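Local atomic coordinates of PRESAN domain-containing protein (PDB entry 7D2W), a protein that is of unknown function but, as a PHISTa-like member of the Plasmodium PRESAN family with a four-helix bundle, probably acts through binding other proteins. Residues 50-53 / 54-58; 62-65 / 66-69; 172-175 / 176-179. All coordinates share one frame; numbering follows the deposited sequence. Where two conformers were deposited one is given.

Contact 1: 50-53 / 54-58; sequences EELY and ELFDL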
loop_
_atom_site.group_PDB
_atom_site.type_symbol
_atom_site.label_atom_id
_atom_site.label_comp_id
_atom_site.label_asym_id
_atom_site.label_seq_id
_atom_site.Cartn_x
_atom_site.Cartn_y
_atom_site.Cartn_z
ATOM N N GLU A 50 -3.254 16.186 -2.224
ATOM C CA GLU A 50 -2.890 17.217 -1.263
ATOM C C GLU A 50 -3.949 18.312 -1.193
ATOM O O GLU A 50 -4.310 18.775 -0.103
ATOM C CB GLU A 50 -1.537 17.798 -1.663
ATOM C CG GLU A 50 -0.865 18.711 -0.676
ATOM C CD GLU A 50 0.523 19.116 -1.162
ATOM O OE1 GLU A 50 1.088 18.392 -2.013
ATOM O OE2 GLU A 50 1.043 20.154 -0.704
ATOM N N GLU A 51 -4.447 18.752 -2.347
ATOM C CA GLU A 51 -5.451 19.811 -2.359
ATOM C C GLU A 51 -6.774 19.321 -1.800
ATOM O O GLU A 51 -7.507 20.087 -1.172
ATOM C CB GLU A 51 -5.647 20.335 -3.776
ATOM C CG GLU A 51 -4.574 21.323 -4.207
ATOM C CD GLU A 51 -4.468 21.461 -5.717
ATOM O OE1 GLU A 51 -5.114 20.676 -6.443
ATOM O OE2 GLU A 51 -3.733 22.362 -6.179
ATOM N N LEU A 52 -7.087 18.047 -2.011
ATOM C CA LEU A 52 -8.320 17.493 -1.470
ATOM C C LEU A 52 -8.263 17.410 0.050
ATOM O O LEU A 52 -9.242 17.727 0.735
ATOM C CB LEU A 52 -8.571 16.122 -2.098
ATOM C CG LEU A 52 -9.905 15.458 -1.780
ATOM C CD1 LEU A 52 -11.007 16.168 -2.525
ATOM C CD2 LEU A 52 -9.871 13.966 -2.139
ATOM N N TYR A 53 -7.124 17.004 0.604
ATOM C CA TYR A 53 -7.028 16.897 2.056
ATOM C C TYR A 53 -6.982 18.263 2.729
ATOM O O TYR A 53 -7.477 18.410 3.852
ATOM C CB TYR A 53 -5.810 16.062 2.436
ATOM C CG TYR A 53 -5.931 14.625 1.939
ATOM C CD1 TYR A 53 -7.172 14.092 1.600
ATOM C CD2 TYR A 53 -4.805 13.819 1.784
ATOM C CE1 TYR A 53 -7.295 12.786 1.145
ATOM C CE2 TYR A 53 -4.922 12.502 1.336
ATOM C CZ TYR A 53 -6.164 12.001 1.016
ATOM O OH TYR A 53 -6.290 10.703 0.564
ATOM N N GLU A 54 -6.358 19.255 2.084
ATOM C CA GLU A 54 -6.444 20.624 2.586
ATOM C C GLU A 54 -7.891 21.112 2.554
ATOM O O GLU A 54 -8.399 21.679 3.529
ATOM C CB GLU A 54 -5.533 21.536 1.758
ATOM C CG GLU A 54 -4.036 21.212 1.891
ATOM C CD GLU A 54 -3.171 21.806 0.773
ATOM O OE1 GLU A 54 -3.712 22.173 -0.293
ATOM O OE2 GLU A 54 -1.938 21.898 0.964
ATOM N N LEU A 55 -8.578 20.866 1.446
ATOM C CA LEU A 55 -9.985 21.228 1.326
ATOM C C LEU A 55 -10.857 20.514 2.348
ATOM O O LEU A 55 -11.926 21.023 2.703
ATOM C CB LEU A 55 -10.450 20.916 -0.084
ATOM C CG LEU A 55 -11.825 21.317 -0.567
ATOM C CD1 LEU A 55 -11.965 22.816 -0.674
ATOM C CD2 LEU A 55 -11.993 20.635 -1.903
ATOM N N PHE A 56 -10.430 19.335 2.823
ATOM C CA PHE A 56 -11.156 18.623 3.868
ATOM C C PHE A 56 -11.078 19.323 5.212
ATOM O O PHE A 56 -11.641 18.822 6.190
ATOM C CB PHE A 56 -10.635 17.192 4.041
ATOM C CG PHE A 56 -11.198 16.213 3.049
ATOM C CD1 PHE A 56 -12.071 16.630 2.064
ATOM C CD2 PHE A 56 -10.832 14.878 3.086
ATOM C CE1 PHE A 56 -12.587 15.736 1.134
ATOM C CE2 PHE A 56 -11.342 13.984 2.164
ATOM C CZ PHE A 56 -12.216 14.421 1.177
ATOM N N ASP A 57 -10.365 20.441 5.312
ATOM C CA ASP A 57 -10.398 21.225 6.534
ATOM C C ASP A 57 -11.207 22.498 6.375
ATOM O O ASP A 57 -11.660 23.054 7.381
ATOM C CB ASP A 57 -8.972 21.543 7.003
ATOM C CG ASP A 57 -8.097 20.290 7.093
ATOM O OD1 ASP A 57 -8.648 19.179 7.243
ATOM O OD2 ASP A 57 -6.857 20.408 7.016
ATOM N N LEU A 58 -11.438 22.935 5.132
ATOM C CA LEU A 58 -12.404 23.989 4.854
ATOM C C LEU A 58 -13.840 23.516 5.015
ATOM O O LEU A 58 -14.757 24.350 5.008
ATOM C CB LEU A 58 -12.203 24.512 3.440
ATOM C CG LEU A 58 -10.738 24.790 3.137
ATOM C CD1 LEU A 58 -10.556 25.115 1.670
ATOM C CD2 LEU A 58 -10.258 25.915 4.035
HETATM O O HOH W 1 -7.079 17.398 6.862
#
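The first torsions of Leu52 and Phe56 swing their side chains together, one helical turn apart. In Leu52, CG stands anti to the backbone N (chi1 -173°), beside the carbonyl carbon. In Phe56, CG lies beside the backbone N instead (chi1 -82°). The two side chains cross, and the branch point of the leucine lies over the phenylalanine ring. Leu52 CG is 4.3 Å from the centroid of the Phe56 ring, an off-centre CH-pi contact displaced toward the far end of the ring. The nearest ring atom is Phe56 CZ, 3.9 Å from Leu52 CG. Leu52 O also lies over a face of this ring, and it accepts the hydrogen bond from Phe56 N (2.9 Å). Tyr53 runs alongside Phe56, pointing the same way. Its CD1 is 4.0 Å from Phe56 CD2, an apolar contact.

This is i to i+4 packing along helix 49-58, the short first helix of the four-helix bundle, which packs on helices 65-93 and 149-181. Leu52 and Phe56 face inward. They touch Ile71 of helix 65-93, while Ile160 and Ile156 of helix 149-181 cover Leu52 and Phe56 respectively. Tyr53 is less buried and makes a cation-pi contact with Arg157.

The glutamates behave differently. Glu50 OE2 and Glu54 OE2 are 3.8 Å apart, like charges on an exposed side, with carboxylate planes turned 75° against each other. The closeness may raise the proton affinity of one of them somewhat, though both are exposed to solvent. The backbone still holds a regular turn here, with Glu54 N bonded to Glu50 O and Leu55 N to Glu51 O. Glu51 turns its OE1 back to the backbone N of Thr48. Further along, a water donates a hydrogen bond to Tyr53 O at 3.2 Å.

Contact 2: 62-65 / 66-69; sequences VPPR and TYLL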
loop_
_atom_site.group_PDB
_atom_site.type_symbol
_atom_site.label_atom_id
_atom_site.label_comp_id
_atom_site.label_asym_id
_atom_site.label_seq_id
_atom_site.Cartn_x
_atom_site.Cartn_y
_atom_site.Cartn_z
ATOM N N VAL A 62 -21.159 19.868 7.153
ATOM C CA VAL A 62 -21.550 19.109 5.968
ATOM C C VAL A 62 -21.928 20.099 4.868
ATOM O O VAL A 62 -22.790 20.956 5.075
ATOM C CB VAL A 62 -22.703 18.141 6.274
ATOM C CG1 VAL A 62 -23.030 17.306 5.046
ATOM C CG2 VAL A 62 -22.335 17.255 7.444
ATOM N N PRO A 63 -21.289 20.031 3.706
ATOM C CA PRO A 63 -21.632 20.946 2.608
ATOM C C PRO A 63 -22.811 20.412 1.815
ATOM O O PRO A 63 -23.263 19.285 2.066
ATOM C CB PRO A 63 -20.349 20.960 1.764
ATOM C CG PRO A 63 -19.779 19.604 1.969
ATOM C CD PRO A 63 -20.137 19.174 3.380
ATOM N N PRO A 64 -23.338 21.182 0.857
ATOM C CA PRO A 64 -24.454 20.681 0.044
ATOM C C PRO A 64 -24.043 19.461 -0.760
ATOM O O PRO A 64 -22.862 19.241 -1.035
ATOM C CB PRO A 64 -24.787 21.855 -0.880
ATOM C CG PRO A 64 -24.293 23.059 -0.163
ATOM C CD PRO A 64 -23.077 22.613 0.606
ATOM N N ARG A 65 -25.053 18.675 -1.157
ATOM C CA ARG A 65 -24.797 17.383 -1.793
ATOM C C ARG A 65 -24.045 17.541 -3.113
ATOM O O ARG A 65 -23.135 16.753 -3.409
ATOM C CB ARG A 65 -26.117 16.637 -2.007
ATOM C CG ARG A 65 -26.092 15.676 -3.187
ATOM C CD ARG A 65 -27.436 15.021 -3.407
ATOM N NE ARG A 65 -27.687 14.007 -2.394
ATOM C CZ ARG A 65 -27.699 12.703 -2.631
ATOM N NH1 ARG A 65 -27.487 12.245 -3.856
ATOM N NH2 ARG A 65 -27.927 11.860 -1.639
ATOM N N THR A 66 -24.406 18.556 -3.917
ATOM C CA THR A 66 -23.655 18.858 -5.138
ATOM C C THR A 66 -22.171 19.013 -4.847
ATOM O O THR A 66 -21.318 18.527 -5.600
ATOM C CB THR A 66 -24.181 20.140 -5.789
ATOM O OG1 THR A 66 -25.497 19.923 -6.301
ATOM C CG2 THR A 66 -23.255 20.587 -6.922
ATOM N N TYR A 67 -21.847 19.700 -3.758
ATOM C CA TYR A 67 -20.455 19.853 -3.358
ATOM C C TYR A 67 -19.848 18.496 -3.053
ATOM O O TYR A 67 -18.766 18.152 -3.545
ATOM C CB TYR A 67 -20.385 20.780 -2.143
ATOM C CG TYR A 67 -19.036 21.399 -1.827
ATOM C CD1 TYR A 67 -17.848 20.798 -2.222
ATOM C CD2 TYR A 67 -18.961 22.568 -1.091
ATOM C CE1 TYR A 67 -16.627 21.359 -1.902
ATOM C CE2 TYR A 67 -17.753 23.138 -0.764
ATOM C CZ TYR A 67 -16.586 22.530 -1.167
ATOM O OH TYR A 67 -15.372 23.092 -0.833
ATOM N N LEU A 68 -20.553 17.695 -2.251
ATOM C CA LEU A 68 -20.062 16.365 -1.914
ATOM C C LEU A 68 -19.856 15.504 -3.156
ATOM O O LEU A 68 -18.885 14.737 -3.230
ATOM C CB LEU A 68 -21.037 15.698 -0.943
ATOM C CG LEU A 68 -20.949 16.318 0.455
ATOM C CD1 LEU A 68 -21.963 15.681 1.392
ATOM C CD2 LEU A 68 -19.532 16.182 1.017
ATOM N N LEU A 69 -20.749 15.619 -4.151
ATOM C CA LEU A 69 -20.582 14.815 -5.361
ATOM C C LEU A 69 -19.380 15.280 -6.168
ATOM O O LEU A 69 -18.683 14.467 -6.782
ATOM C CB LEU A 69 -21.852 14.864 -6.215
ATOM C CG LEU A 69 -23.097 14.293 -5.517
ATOM C CD1 LEU A 69 -24.399 14.629 -6.236
ATOM C CD2 LEU A 69 -22.933 12.794 -5.350
#
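Pro63 packs against two residues of the first turn of helix 65-93. Its CG lies 3.6 Å from Leu68 CD2, and the two side chains cross at about a right angle. Its CB reaches Tyr67 CD2, also at 3.6 Å. Val62 CG1 adds a looser touch on Leu68 CD1.

Pro64 is the N-cap residue, so the contact is a helix start led in by two prolines. Proline has no backbone N-H to satisfy, and the carbonyls of Pro64 and Arg65 serve as acceptors. Pro64 O takes the N-H of Leu68 at 3.0 Å, in the carbonyl plane. Arg65 O takes the N-H of Leu69 at 2.7 Å, nearly in line with the C=O bond. Arg65 CG, anti to the backbone N (chi1 152°), lies 3.6 Å from Leu69 CD1. The chain then bends at chi3, and NH2 makes a weak hydrogen bond to Asn144 OD1 of helix 117-144. Ile149 touches both Val62 and Pro63, while Leu143 covers Leu68.

The two backbone bonds thus fix the helix start. The proline contacts are apolar and carry no direction of their own, so it is fit of shape that sets how the preceding loop lies on it.

Contact 3: 172-175 / 176-179; sequences VKYE and KIFS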
loop_
_atom_site.group_PDB
_atom_site.type_symbol
_atom_site.label_atom_id
_atom_site.label_comp_id
_atom_site.label_asym_id
_atom_site.label_seq_id
_atom_site.Cartn_x
_atom_site.Cartn_y
_atom_site.Cartn_z
ATOM N N VAL A 172 2.474 -6.014 -6.603
ATOM C CA VAL A 172 3.230 -7.098 -5.982
ATOM C C VAL A 172 2.951 -8.418 -6.695
ATOM O O VAL A 172 3.875 -9.166 -7.041
ATOM C CB VAL A 172 2.878 -7.162 -4.481
ATOM C CG1 VAL A 172 3.193 -8.521 -3.878
ATOM C CG2 VAL A 172 3.605 -6.040 -3.731
ATOM N N LYS A 173 1.670 -8.708 -6.939
ATOM C CA LYS A 173 1.279 -9.955 -7.595
ATOM C C LYS A 173 1.930 -10.103 -8.968
ATOM O O LYS A 173 2.470 -11.166 -9.293
ATOM C CB LYS A 173 -0.246 -10.028 -7.718
ATOM C CG LYS A 173 -0.744 -11.239 -8.540
ATOM C CD LYS A 173 -2.235 -11.501 -8.331
ATOM C CE LYS A 173 -3.087 -10.509 -9.119
ATOM N NZ LYS A 173 -4.555 -10.564 -8.775
ATOM N N TYR A 174 1.867 -9.057 -9.806
ATOM C CA TYR A 174 2.370 -9.191 -11.167
ATOM C C TYR A 174 3.874 -8.990 -11.240
ATOM O O TYR A 174 4.517 -9.531 -12.147
ATOM C CB TYR A 174 1.641 -8.223 -12.115
ATOM C CG TYR A 174 0.271 -8.762 -12.394
ATOM C CD1 TYR A 174 0.101 -9.844 -13.256
ATOM C CD2 TYR A 174 -0.839 -8.265 -11.726
ATOM C CE1 TYR A 174 -1.142 -10.389 -13.474
ATOM C CE2 TYR A 174 -2.097 -8.805 -11.937
ATOM C CZ TYR A 174 -2.235 -9.870 -12.804
ATOM O OH TYR A 174 -3.471 -10.409 -13.011
ATOM N N GLU A 175 4.455 -8.224 -10.313
ATOM C CA GLU A 175 5.909 -8.112 -10.305
ATOM C C GLU A 175 6.550 -9.478 -10.121
ATOM O O GLU A 175 7.562 -9.794 -10.768
ATOM C CB GLU A 175 6.383 -7.164 -9.211
ATOM C CG GLU A 175 7.822 -6.736 -9.432
ATOM C CD GLU A 175 8.393 -5.953 -8.267
ATOM O OE1 GLU A 175 7.635 -5.628 -7.338
ATOM O OE2 GLU A 175 9.607 -5.664 -8.279
ATOM N N LYS A 176 5.959 -10.307 -9.264
ATOM C CA LYS A 176 6.499 -11.641 -9.044
ATOM C C LYS A 176 6.336 -12.499 -10.289
ATOM O O LYS A 176 7.290 -13.150 -10.733
ATOM C CB LYS A 176 5.814 -12.296 -7.846
ATOM C CG LYS A 176 6.240 -11.730 -6.507
ATOM C CD LYS A 176 5.692 -12.551 -5.347
ATOM C CE LYS A 176 4.479 -11.886 -4.708
ATOM N NZ LYS A 176 4.607 -11.819 -3.221
ATOM N N ILE A 177 5.133 -12.506 -10.872
ATOM C CA ILE A 177 4.877 -13.347 -12.041
ATOM C C ILE A 177 5.765 -12.929 -13.204
ATOM O O ILE A 177 6.399 -13.769 -13.851
ATOM C CB ILE A 177 3.391 -13.297 -12.438
ATOM C CG1 ILE A 177 2.503 -13.661 -11.262
ATOM C CG2 ILE A 177 3.117 -14.273 -13.568
ATOM C CD1 ILE A 177 1.061 -13.292 -11.498
ATOM N N PHE A 178 5.801 -11.628 -13.510
ATOM C CA PHE A 178 6.554 -11.183 -14.677
ATOM C C PHE A 178 8.050 -11.436 -14.504
ATOM O O PHE A 178 8.722 -11.876 -15.441
ATOM C CB PHE A 178 6.283 -9.705 -14.952
ATOM C CG PHE A 178 4.911 -9.428 -15.517
ATOM C CD1 PHE A 178 4.198 -10.420 -16.176
ATOM C CD2 PHE A 178 4.339 -8.164 -15.392
ATOM C CE1 PHE A 178 2.939 -10.162 -16.698
ATOM C CE2 PHE A 178 3.080 -7.903 -15.910
ATOM C CZ PHE A 178 2.379 -8.907 -16.563
ATOM N N SER A 179 8.586 -11.187 -13.308
ATOM C CA SER A 179 10.008 -11.421 -13.079
ATOM C C SER A 179 10.359 -12.901 -13.213
ATOM O O SER A 179 11.426 -13.249 -13.733
ATOM C CB SER A 179 10.409 -10.893 -11.702
ATOM O OG SER A 179 9.968 -9.560 -11.515
#
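Lys176 lays its chain along Val172, and Tyr174 packs against both Ile177 and Phe178. These contacts sit in the last turns of helix 149-181. Lys176 CG lies beside the backbone N (chi1 -73°), which sends the chain back toward the preceding turn. Bends at chi3 and chi4 bring CE near Val172 O. The side chains of Lys176 and Val172 then run side by side, and Lys176 NZ is 3.6 Å from Val172 CG1. This is an apolar neighbour for a charged group. A mercury ion lies about 4 Å from the lysine side chain.

Tyr174 faces the bundle. Its CD1 is 4.0 Å from Ile177 CD1, and the two side chains point the same way. The Phe178 ring crosses it obliquely, with centroids 5.8 Å apart and planes at 40°. Phe178 N is bonded to Tyr174 O at 2.8 Å. Beyond the pair, Tyr174 touches Leu90, Cys120 and Cys124, and its OH is hydrogen-bonded to Asp123, which also forms a salt bridge with Lys173.

Glu175 is engaged through its carbonyl. Glu175 O accepts a hydrogen bond from Ser179 N at 3.1 Å and, in one of two conformers, from Ser179 OG, at a doubtfully short 2.5 Å. The amide approaches from above the carbonyl plane.

The chemistry differs round the turn. Aromatic rings and Ile177 meet the rest of their own chain. Val172, Glu175, Lys176 and Ser179 all touch the second subunit, at its Thr168 and Val172, though Glu175 also meets Ile93 of its own chain. The carboxylate of Glu175 comes close to Asp169 of the second subunit, a pairing of like charges that would probably make the ionisation of either acid sensitive to the other.

The three contacts follow one another along the chain. Contact 1 lies on helix 49-58, contact 2 opens helix 65-93, and contact 3 lies near the end of helix 149-181. Contacts 1 and 2 are neighbours, with centres 14 Å apart, and they touch where Leu55 CD1 is 3.4 Å from Tyr67 OH. Contact 3 is on the opposite side of the chain's centre, its centre about 35 Å from that of contact 1 and 41 Å from that of contact 2. Helix 149-181 spans this length, packing on contact 1 and on the loop of contact 2 near its start. Contacts 1 and 2 thus mark one end of the bundle; contact 3 marks the other, at the dimer interface.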